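Adenosine deaminase 1 (Arthrobacter aurescens, PDB 3RYS) probably catalyses the zinc-dependent hydrolytic deamination of adenine to hypoxanthine, a step in purine salvage and nitrogen catabolism. Local coordinates at residues D58-S61 with F62-Y66; L73-E76 with Q77-T80; S250-R253 with L254-V257. One frame throughout, in Å; residues are numbered along the deposited sequence.

Interaction 1 of 3, residues D58-S61 with F62-Y66; sequences DLQS and FLDLY. With ADE (adenine), chain D.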
ATOM      1  N   ASP A  58      12.696  -1.831 -12.922  1.00 24.07           N
ATOM      2  CA  ASP A  58      11.472  -2.628 -12.938  1.00 19.56           C
ATOM      3  C   ASP A  58      11.115  -2.971 -11.498  1.00 18.88           C
ATOM      4  O   ASP A  58      11.809  -2.546 -10.573  1.00 18.49           O
ATOM      5  CB  ASP A  58      11.643  -3.900 -13.784  1.00 18.07           C
ATOM      6  CG  ASP A  58      12.804  -4.781 -13.319  1.00 21.62           C
ATOM      7  OD1 ASP A  58      13.512  -4.415 -12.356  1.00 21.34           O
ATOM      8  OD2 ASP A  58      13.009  -5.855 -13.923  1.00 23.37           O
ATOM      9  N   LEU A  59      10.043  -3.732 -11.301  1.00 17.19           N
ATOM     10  CA  LEU A  59       9.621  -4.088  -9.951  1.00 16.90           C
ATOM     11  C   LEU A  59      10.742  -4.783  -9.187  1.00 19.22           C
ATOM     12  O   LEU A  59      10.980  -4.494  -8.014  1.00 18.85           O
ATOM     13  CB  LEU A  59       8.384  -4.987  -9.975  1.00 16.72           C
ATOM     14  CG  LEU A  59       7.882  -5.438  -8.599  1.00 17.41           C
ATOM     15  CD1 LEU A  59       7.531  -4.238  -7.731  1.00 15.60           C
ATOM     16  CD2 LEU A  59       6.688  -6.375  -8.725  1.00 18.71           C
ATOM     17  N   GLN A  60      11.429  -5.697  -9.865  1.00 20.60           N
ATOM     18  CA  GLN A  60      12.432  -6.536  -9.222  1.00 17.75           C
ATOM     19  C   GLN A  60      13.596  -5.730  -8.647  1.00 18.63           C
ATOM     20  O   GLN A  60      13.982  -5.925  -7.494  1.00 19.22           O
ATOM     21  CB  GLN A  60      12.942  -7.605 -10.193  1.00 15.73           C
ATOM     22  CG  GLN A  60      13.772  -8.689  -9.525  1.00 15.67           C
ATOM     23  CD  GLN A  60      13.058  -9.338  -8.346  1.00 21.89           C
ATOM     24  OE1 GLN A  60      11.977  -9.910  -8.492  1.00 19.64           O
ATOM     25  NE2 GLN A  60      13.668  -9.252  -7.169  1.00 26.26           N
ATOM     26  N   SER A  61      14.151  -4.825  -9.449  1.00 18.59           N
ATOM     27  CA  SER A  61      15.270  -4.007  -9.001  1.00 17.22           C
ATOM     28  C   SER A  61      14.904  -3.278  -7.714  1.00 19.50           C
ATOM     29  O   SER A  61      15.748  -3.079  -6.838  1.00 19.61           O
ATOM     30  CB  SER A  61      15.687  -3.005 -10.082  1.00 17.97           C
ATOM     31  OG  SER A  61      14.707  -1.997 -10.263  1.00 19.73           O
ATOM     32  N   PHE A  62      13.638  -2.888  -7.605  1.00 16.08           N
ATOM     33  CA  PHE A  62      13.147  -2.214  -6.413  1.00 16.76           C
ATOM     34  C   PHE A  62      13.064  -3.168  -5.231  1.00 17.63           C
ATOM     35  O   PHE A  62      13.604  -2.889  -4.164  1.00 18.33           O
ATOM     36  CB  PHE A  62      11.778  -1.592  -6.669  1.00 15.89           C
ATOM     37  CG  PHE A  62      10.940  -1.456  -5.433  1.00 19.27           C
ATOM     38  CD1 PHE A  62      11.226  -0.480  -4.484  1.00 20.75           C
ATOM     39  CD2 PHE A  62       9.865  -2.305  -5.213  1.00 16.50           C
ATOM     40  CE1 PHE A  62      10.454  -0.351  -3.338  1.00 16.62           C
ATOM     41  CE2 PHE A  62       9.092  -2.184  -4.071  1.00 19.19           C
ATOM     42  CZ  PHE A  62       9.387  -1.205  -3.130  1.00 17.96           C
ATOM     43  N   LEU A  63      12.376  -4.290  -5.427  1.00 19.09           N
ATOM     44  CA  LEU A  63      12.242  -5.297  -4.383  1.00 18.09           C
ATOM     45  C   LEU A  63      13.602  -5.631  -3.767  1.00 20.44           C
ATOM     46  O   LEU A  63      13.730  -5.755  -2.545  1.00 18.33           O
ATOM     47  CB  LEU A  63      11.569  -6.563  -4.926  1.00 16.19           C
ATOM     48  CG  LEU A  63      10.070  -6.491  -5.244  1.00 19.40           C
ATOM     49  CD1 LEU A  63       9.572  -7.804  -5.838  1.00 17.67           C
ATOM     50  CD2 LEU A  63       9.271  -6.140  -4.003  1.00 18.91           C
ATOM     51  N   ASP A  64      14.623  -5.760  -4.610  1.00 17.30           N
ATOM     52  CA  ASP A  64      15.955  -6.098  -4.120  1.00 20.07           C
ATOM     53  C   ASP A  64      16.428  -5.127  -3.039  1.00 18.62           C
ATOM     54  O   ASP A  64      16.916  -5.545  -1.989  1.00 16.96           O
ATOM     55  CB  ASP A  64      16.963  -6.161  -5.270  1.00 20.77           C
ATOM     56  CG  ASP A  64      16.749  -7.370  -6.161  1.00 21.14           C
ATOM     57  OD1 ASP A  64      16.137  -8.352  -5.695  1.00 20.65           O
ATOM     58  OD2 ASP A  64      17.187  -7.335  -7.330  1.00 23.93           O
ATOM     59  N   LEU A  65      16.283  -3.831  -3.297  1.00 19.92           N
ATOM     60  CA  LEU A  65      16.649  -2.823  -2.309  1.00 22.52           C
ATOM     61  C   LEU A  65      15.679  -2.879  -1.124  1.00 20.56           C
ATOM     62  O   LEU A  65      16.089  -2.942   0.038  1.00 19.51           O
ATOM     63  CB  LEU A  65      16.656  -1.430  -2.945  1.00 20.79           C
ATOM     64  CG  LEU A  65      17.155  -0.281  -2.066  1.00 21.75           C
ATOM     65  CD1 LEU A  65      18.626  -0.458  -1.764  1.00 22.03           C
ATOM     66  CD2 LEU A  65      16.899   1.061  -2.734  1.00 23.42           C
ATOM     67  N   TYR A  66      14.390  -2.864  -1.447  1.00 17.70           N
ATOM     68  CA  TYR A  66      13.299  -2.964  -0.481  1.00 17.15           C
ATOM     69  C   TYR A  66      13.526  -4.059   0.563  1.00 17.39           C
ATOM     70  O   TYR A  66      13.343  -3.836   1.760  1.00 16.14           O
ATOM     71  CB  TYR A  66      12.008  -3.215  -1.260  1.00 18.36           C
ATOM     72  CG  TYR A  66      10.764  -3.517  -0.460  1.00 17.63           C
ATOM     73  CD1 TYR A  66      10.280  -4.815  -0.373  1.00 17.69           C
ATOM     74  CD2 TYR A  66      10.040  -2.503   0.156  1.00 14.56           C
ATOM     75  CE1 TYR A  66       9.124  -5.103   0.326  1.00 16.76           C
ATOM     76  CE2 TYR A  66       8.885  -2.781   0.859  1.00 14.52           C
ATOM     77  CZ  TYR A  66       8.430  -4.085   0.943  1.00 16.56           C
ATOM     78  OH  TYR A  66       7.278  -4.378   1.641  1.00 14.78           O
TER
HETATM   79  N9  ADE D 345       6.189  -5.101  -2.475  1.00 18.84           N
HETATM   80  C8  ADE D 345       6.176  -3.837  -1.947  1.00 21.89           C
HETATM   81  N7  ADE D 345       5.624  -2.931  -2.727  1.00 20.30           N
HETATM   82  C5  ADE D 345       5.253  -3.658  -3.850  1.00 22.54           C
HETATM   83  C6  ADE D 345       4.617  -3.284  -5.054  1.00 23.31           C
HETATM   84  N6  ADE D 345       4.239  -2.028  -5.320  1.00 21.81           N
HETATM   85  N1  ADE D 345       4.389  -4.252  -5.971  1.00 22.49           N
HETATM   86  C2  ADE D 345       4.775  -5.506  -5.695  1.00 22.84           C
HETATM   87  N3  ADE D 345       5.379  -5.982  -4.603  1.00 21.82           N
HETATM   88  C4  ADE D 345       5.592  -4.996  -3.712  1.00 20.84           C
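L59, F62 and L63 meet in the first turns of helix 59-69, whose adenine-facing flank forms part of the substrate pocket in this TIM-barrel deaminase. The side chains of L59 and L63 meet aslant, with L59 CG 4.0 Å from L63 CD1, while the other branch of L63 reaches the purine, CD2 lying 3.6 Å from adenine N9. L59 supplies the opposite end of this apolar surface, its CD1 lying 3.6 Å from adenine N1. The F62 ring is directed by a CG placed anti to the backbone N (chi1 153°), and its edge, not its face, meets the imidazole side of the base, with CE2 3.8 Å from adenine N7. Y66 is turned differently: one ring face covers adenine C8, and its hydroxyl is bonded to D103. At the start of the helix D58 is the N-cap, its OD1 accepting from S61 N on the syn side, while S61 OG bonds to D58 O and also to T57 N. Farther round the helix, Q60 and D64 join by their polar ends: Q60 NE2 donates within its amide plane to D64 OD1 at 3.0 Å, arriving 48° out of the carboxylate plane.

Interaction 2 of 3, residues L73-E76 with Q77-T80; sequences LQTE and QDFT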
ATOM      1  N   LEU A  73      15.765  -3.985  10.703  1.00 13.09           N
ATOM      2  CA  LEU A  73      14.605  -4.242  11.549  1.00 13.38           C
ATOM      3  C   LEU A  73      14.778  -5.506  12.380  1.00 15.18           C
ATOM      4  O   LEU A  73      14.426  -6.590  11.932  1.00 18.44           O
ATOM      5  CB  LEU A  73      13.349  -4.374  10.691  1.00 14.11           C
ATOM      6  CG  LEU A  73      12.937  -3.159   9.865  1.00 11.79           C
ATOM      7  CD1 LEU A  73      11.741  -3.492   8.981  1.00  7.55           C
ATOM      8  CD2 LEU A  73      12.637  -1.983  10.785  1.00 12.83           C
ATOM      9  N   GLN A  74      15.296  -5.365  13.597  1.00 16.79           N
ATOM     10  CA  GLN A  74      15.600  -6.525  14.439  1.00 17.26           C
ATOM     11  C   GLN A  74      14.658  -6.676  15.631  1.00 14.99           C
ATOM     12  O   GLN A  74      14.241  -7.782  15.974  1.00 16.02           O
ATOM     13  CB  GLN A  74      17.043  -6.447  14.956  1.00 19.83           C
ATOM     14  CG  GLN A  74      18.106  -6.513  13.874  1.00 21.22           C
ATOM     15  CD  GLN A  74      18.044  -7.804  13.086  1.00 23.71           C
ATOM     16  OE1 GLN A  74      18.063  -7.793  11.856  1.00 25.29           O
ATOM     17  NE2 GLN A  74      17.962  -8.928  13.793  1.00 23.47           N
ATOM     18  N   THR A  75      14.339  -5.557  16.267  1.00 15.14           N
ATOM     19  CA  THR A  75      13.618  -5.583  17.527  1.00 15.73           C
ATOM     20  C   THR A  75      12.216  -5.025  17.384  1.00 15.76           C
ATOM     21  O   THR A  75      11.901  -4.322  16.422  1.00 15.23           O
ATOM     22  CB  THR A  75      14.349  -4.756  18.606  1.00 16.84           C
ATOM     23  OG1 THR A  75      14.196  -3.357  18.326  1.00 15.61           O
ATOM     24  CG2 THR A  75      15.829  -5.108  18.628  1.00 16.08           C
ATOM     25  N   GLU A  76      11.384  -5.340  18.368  1.00 14.83           N
ATOM     26  CA  GLU A  76      10.030  -4.832  18.429  1.00 15.35           C
ATOM     27  C   GLU A  76      10.054  -3.311  18.325  1.00 15.45           C
ATOM     28  O   GLU A  76       9.238  -2.714  17.626  1.00 19.41           O
ATOM     29  CB  GLU A  76       9.382  -5.280  19.739  1.00 17.85           C
ATOM     30  CG  GLU A  76       7.890  -5.520  19.657  1.00 23.61           C
ATOM     31  CD  GLU A  76       7.398  -6.504  20.707  1.00 30.08           C
ATOM     32  OE1 GLU A  76       7.880  -7.660  20.714  1.00 25.70           O
ATOM     33  OE2 GLU A  76       6.521  -6.124  21.517  1.00 34.41           O
ATOM     34  N   GLN A  77      11.008  -2.690  19.011  1.00 15.96           N
ATOM     35  CA  GLN A  77      11.148  -1.239  19.002  1.00 15.56           C
ATOM     36  C   GLN A  77      11.380  -0.733  17.582  1.00 16.28           C
ATOM     37  O   GLN A  77      10.841   0.301  17.182  1.00 15.56           O
ATOM     38  CB  GLN A  77      12.293  -0.808  19.928  1.00 16.94           C
ATOM     39  CG  GLN A  77      12.383   0.697  20.183  1.00 18.62           C
ATOM     40  CD  GLN A  77      11.083   1.285  20.719  1.00 30.81           C
ATOM     41  OE1 GLN A  77      10.296   0.596  21.374  1.00 29.70           O
ATOM     42  NE2 GLN A  77      10.853   2.567  20.440  1.00 26.43           N
ATOM     43  N   ASP A  78      12.179  -1.472  16.820  1.00 17.02           N
ATOM     44  CA  ASP A  78      12.461  -1.123  15.430  1.00 16.50           C
ATOM     45  C   ASP A  78      11.187  -1.017  14.590  1.00 16.26           C
ATOM     46  O   ASP A  78      11.010  -0.063  13.831  1.00 14.00           O
ATOM     47  CB  ASP A  78      13.420  -2.141  14.813  1.00 16.70           C
ATOM     48  CG  ASP A  78      14.791  -2.113  15.463  1.00 17.14           C
ATOM     49  OD1 ASP A  78      15.170  -1.050  15.998  1.00 16.21           O
ATOM     50  OD2 ASP A  78      15.488  -3.150  15.436  1.00 14.50           O
ATOM     51  N   PHE A  79      10.301  -1.998  14.734  1.00 14.78           N
ATOM     52  CA  PHE A  79       9.051  -2.007  13.984  1.00 14.85           C
ATOM     53  C   PHE A  79       8.116  -0.887  14.430  1.00 15.62           C
ATOM     54  O   PHE A  79       7.502  -0.213  13.603  1.00 13.96           O
ATOM     55  CB  PHE A  79       8.369  -3.374  14.087  1.00 14.18           C
ATOM     56  CG  PHE A  79       9.077  -4.456  13.320  1.00 15.02           C
ATOM     57  CD1 PHE A  79       8.855  -4.622  11.957  1.00 13.92           C
ATOM     58  CD2 PHE A  79       9.976  -5.298  13.953  1.00 13.58           C
ATOM     59  CE1 PHE A  79       9.514  -5.614  11.242  1.00 11.12           C
ATOM     60  CE2 PHE A  79      10.639  -6.292  13.245  1.00 13.43           C
ATOM     61  CZ  PHE A  79      10.404  -6.450  11.887  1.00 11.79           C
ATOM     62  N   THR A  80       8.024  -0.688  15.741  1.00 14.92           N
ATOM     63  CA  THR A  80       7.220   0.389  16.306  1.00 15.06           C
ATOM     64  C   THR A  80       7.673   1.749  15.785  1.00 16.31           C
ATOM     65  O   THR A  80       6.868   2.527  15.276  1.00 16.65           O
ATOM     66  CB  THR A  80       7.311   0.400  17.841  1.00 16.87           C
ATOM     67  OG1 THR A  80       6.633  -0.748  18.367  1.00 19.25           O
ATOM     68  CG2 THR A  80       6.683   1.661  18.403  1.00 15.07           C
TER
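T75 O accepts from F79 N at 3.3 Å and more weakly from D78 N, where the chain passes from the loop at L73-T75 into helix 76-92. T75 is the N-cap residue, right before the first turn, which starts at E76, and the next step of the helix follows with T80 N bonded to E76 O. Two side chains then bond reciprocally to backbone N-H groups. T75 OG1, placed between its own backbone N and carbonyl carbon (chi1 73°), accepts from D78 N at 3.1 Å. In return D78 bends back over the preceding loop, where its OD2 is gripped by two amides: Q74 N at 2.9 Å on the anti side, and T75 N at 2.8 Å from above the carboxylate plane. The other oxygen, OD1, forms a salt bridge with R37, tying the cap to helix 28-37. Were D78 replaced by an alanine, the amides of Q74 and T75 would probably be left without this acceptor, and R37 without its charged mate here. Beside this polar knot, L73 sets CB over one face of the F79 ring, a CH-pi contact 4.2 Å from the ring centroid, and CD1 touches F79 CE1. The reciprocal bonds of T75 and D78 make a capping box, a classic N-terminal helix cap.

Interaction 3 of 3, residues S250-R253 with L254-V257; sequences SNVR and LRAV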
ATOM      1  N   SER A 250       4.609   5.402  -7.804  1.00 13.07           N
ATOM      2  CA  SER A 250       5.162   4.056  -7.803  1.00 14.76           C
ATOM      3  C   SER A 250       5.323   3.537  -9.240  1.00 15.03           C
ATOM      4  O   SER A 250       6.403   3.076  -9.631  1.00 11.90           O
ATOM      5  CB  SER A 250       4.278   3.119  -6.975  1.00 11.54           C
ATOM      6  OG  SER A 250       4.769   1.795  -7.017  1.00 11.28           O
ATOM      7  N   ASN A 251       4.248   3.636 -10.021  1.00 12.02           N
ATOM      8  CA  ASN A 251       4.247   3.159 -11.398  1.00 12.82           C
ATOM      9  C   ASN A 251       5.290   3.860 -12.266  1.00 15.39           C
ATOM     10  O   ASN A 251       5.896   3.245 -13.150  1.00 13.95           O
ATOM     11  CB  ASN A 251       2.855   3.313 -12.016  1.00 12.59           C
ATOM     12  CG  ASN A 251       1.793   2.535 -11.260  1.00 15.32           C
ATOM     13  OD1 ASN A 251       2.097   1.569 -10.561  1.00 14.49           O
ATOM     14  ND2 ASN A 251       0.541   2.954 -11.396  1.00 14.41           N
ATOM     15  N   VAL A 252       5.499   5.148 -12.014  1.00 11.86           N
ATOM     16  CA  VAL A 252       6.489   5.904 -12.763  1.00 15.24           C
ATOM     17  C   VAL A 252       7.904   5.459 -12.395  1.00 15.46           C
ATOM     18  O   VAL A 252       8.712   5.143 -13.269  1.00 14.47           O
ATOM     19  CB  VAL A 252       6.347   7.431 -12.548  1.00 12.52           C
ATOM     20  CG1 VAL A 252       7.564   8.154 -13.093  1.00 10.59           C
ATOM     21  CG2 VAL A 252       5.086   7.944 -13.220  1.00 16.78           C
ATOM     22  N   ARG A 253       8.192   5.415 -11.099  1.00 12.78           N
ATOM     23  CA  ARG A 253       9.536   5.107 -10.638  1.00 12.96           C
ATOM     24  C   ARG A 253       9.936   3.649 -10.885  1.00 14.32           C
ATOM     25  O   ARG A 253      11.116   3.318 -10.862  1.00 12.99           O
ATOM     26  CB  ARG A 253       9.693   5.479  -9.163  1.00 14.49           C
ATOM     27  CG  ARG A 253       9.855   6.972  -8.922  1.00 13.05           C
ATOM     28  CD  ARG A 253      11.241   7.461  -9.334  1.00 13.01           C
ATOM     29  NE  ARG A 253      12.294   6.804  -8.564  1.00 19.40           N
ATOM     30  CZ  ARG A 253      12.712   7.202  -7.363  1.00 21.99           C
ATOM     31  NH1 ARG A 253      13.669   6.529  -6.743  1.00 22.29           N
ATOM     32  NH2 ARG A 253      12.179   8.270  -6.778  1.00 17.63           N
ATOM     33  N   LEU A 254       8.952   2.785 -11.125  1.00 15.97           N
ATOM     34  CA  LEU A 254       9.221   1.380 -11.422  1.00 14.50           C
ATOM     35  C   LEU A 254       9.169   1.131 -12.921  1.00 15.29           C
ATOM     36  O   LEU A 254       9.334   0.001 -13.382  1.00 14.74           O
ATOM     37  CB  LEU A 254       8.228   0.462 -10.705  1.00 13.35           C
ATOM     38  CG  LEU A 254       8.352   0.361  -9.185  1.00 14.74           C
ATOM     39  CD1 LEU A 254       7.518  -0.797  -8.678  1.00 14.26           C
ATOM     40  CD2 LEU A 254       9.807   0.193  -8.777  1.00 16.27           C
ATOM     41  N   ARG A 255       8.920   2.201 -13.671  1.00 15.16           N
ATOM     42  CA  ARG A 255       8.927   2.165 -15.134  1.00 15.59           C
ATOM     43  C   ARG A 255       7.736   1.418 -15.747  1.00 13.89           C
ATOM     44  O   ARG A 255       7.744   1.101 -16.932  1.00 13.91           O
ATOM     45  CB  ARG A 255      10.250   1.601 -15.666  1.00 13.53           C
ATOM     46  CG  ARG A 255      11.489   2.110 -14.945  1.00 15.15           C
ATOM     47  CD  ARG A 255      11.488   3.623 -14.752  1.00 15.90           C
ATOM     48  NE  ARG A 255      11.618   4.366 -16.002  1.00 16.95           N
ATOM     49  CZ  ARG A 255      10.707   5.216 -16.472  1.00 19.39           C
ATOM     50  NH1 ARG A 255       9.588   5.436 -15.796  1.00 21.37           N
ATOM     51  NH2 ARG A 255      10.912   5.852 -17.616  1.00 23.45           N
ATOM     52  N   ALA A 256       6.713   1.145 -14.944  1.00 15.33           N
ATOM     53  CA  ALA A 256       5.471   0.593 -15.473  1.00 13.51           C
ATOM     54  C   ALA A 256       4.811   1.645 -16.351  1.00 16.05           C
ATOM     55  O   ALA A 256       4.131   1.322 -17.323  1.00 17.98           O
ATOM     56  CB  ALA A 256       4.541   0.183 -14.346  1.00 14.74           C
ATOM     57  N   VAL A 257       5.021   2.908 -15.987  1.00 15.05           N
ATOM     58  CA  VAL A 257       4.563   4.052 -16.768  1.00 16.23           C
ATOM     59  C   VAL A 257       5.761   4.955 -17.036  1.00 17.73           C
ATOM     60  O   VAL A 257       6.546   5.240 -16.129  1.00 18.63           O
ATOM     61  CB  VAL A 257       3.473   4.855 -16.021  1.00 17.41           C
ATOM     62  CG1 VAL A 257       3.163   6.141 -16.761  1.00 16.32           C
ATOM     63  CG2 VAL A 257       2.214   4.023 -15.854  1.00 15.07           C
TER
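The guanidinium group of R255 meets the carbonyl oxygen of V252 at its edge, the oxygen lying 14° from the guanidinium plane. NH1 donates to V252 O at 2.7 Å, and the approach is also in the plane of that carbonyl. The arginine gets there by folding back, with CG beside its backbone N (chi1 -42°) and further bends at chi2 and chi3. The same oxygen takes a second bond, from R255 N at 3.0 Å, but this donor stands above the carbonyl plane, so one residue grips one acceptor from two directions with its main chain and its side chain. NH2 meanwhile forms a salt bridge with D258. The second flat group, the amide of N251, points elsewhere: ND2 is bonded to H263, and the side chain also touches H223, a residue predicted to be important for activity. Its CB packs 4.0 Å from V257 CG2. N251 O accepts from V257 N at 3.0 Å, the donor again above the carbonyl plane, and weakly from A256 N, while V252 CA makes a C-H...O contact of 3.4 Å with V257 O. Ahead of the turn, L254 N closes on S250 O at 3.0 Å, and the L254 side chain packs on L59 and F62 of helix 59-69 and touches E202. S250 OG bonds to D280 OD1, which makes the serine a second-shell partner of a zinc ligand. R253 NH1 bonds to Y54 O. With R255 at positive phi, the bond from R255 N to V252 O and the weak one from A256 N to N251 O, the arrangement is a Schellman motif, which ends helix 248-253, the helix whose S250 adjoins the zinc ligand D280.

Overall arrangement
Followed from the N terminus, the three contacts come in series, none nested in or crossing another, and each shapes one helix end instead of closing a long loop. Interaction 1 starts helix 59-69; a short connection leads to interaction 2, which starts helix 76-92, their nearest atoms about 7 Å apart. Much later, interaction 3 ends helix 248-253. Although distant in sequence, interactions 1 and 3 touch: L254 packs on L59 and F62, with L59 CD1 3.6 Å from L254 CD1, joining the pocket helix to the end of helix 248-253. Interaction 2 stays peripheral, its centre 30 Å from that of interaction 3, and ties its helix to helices 28-37 and 114-125.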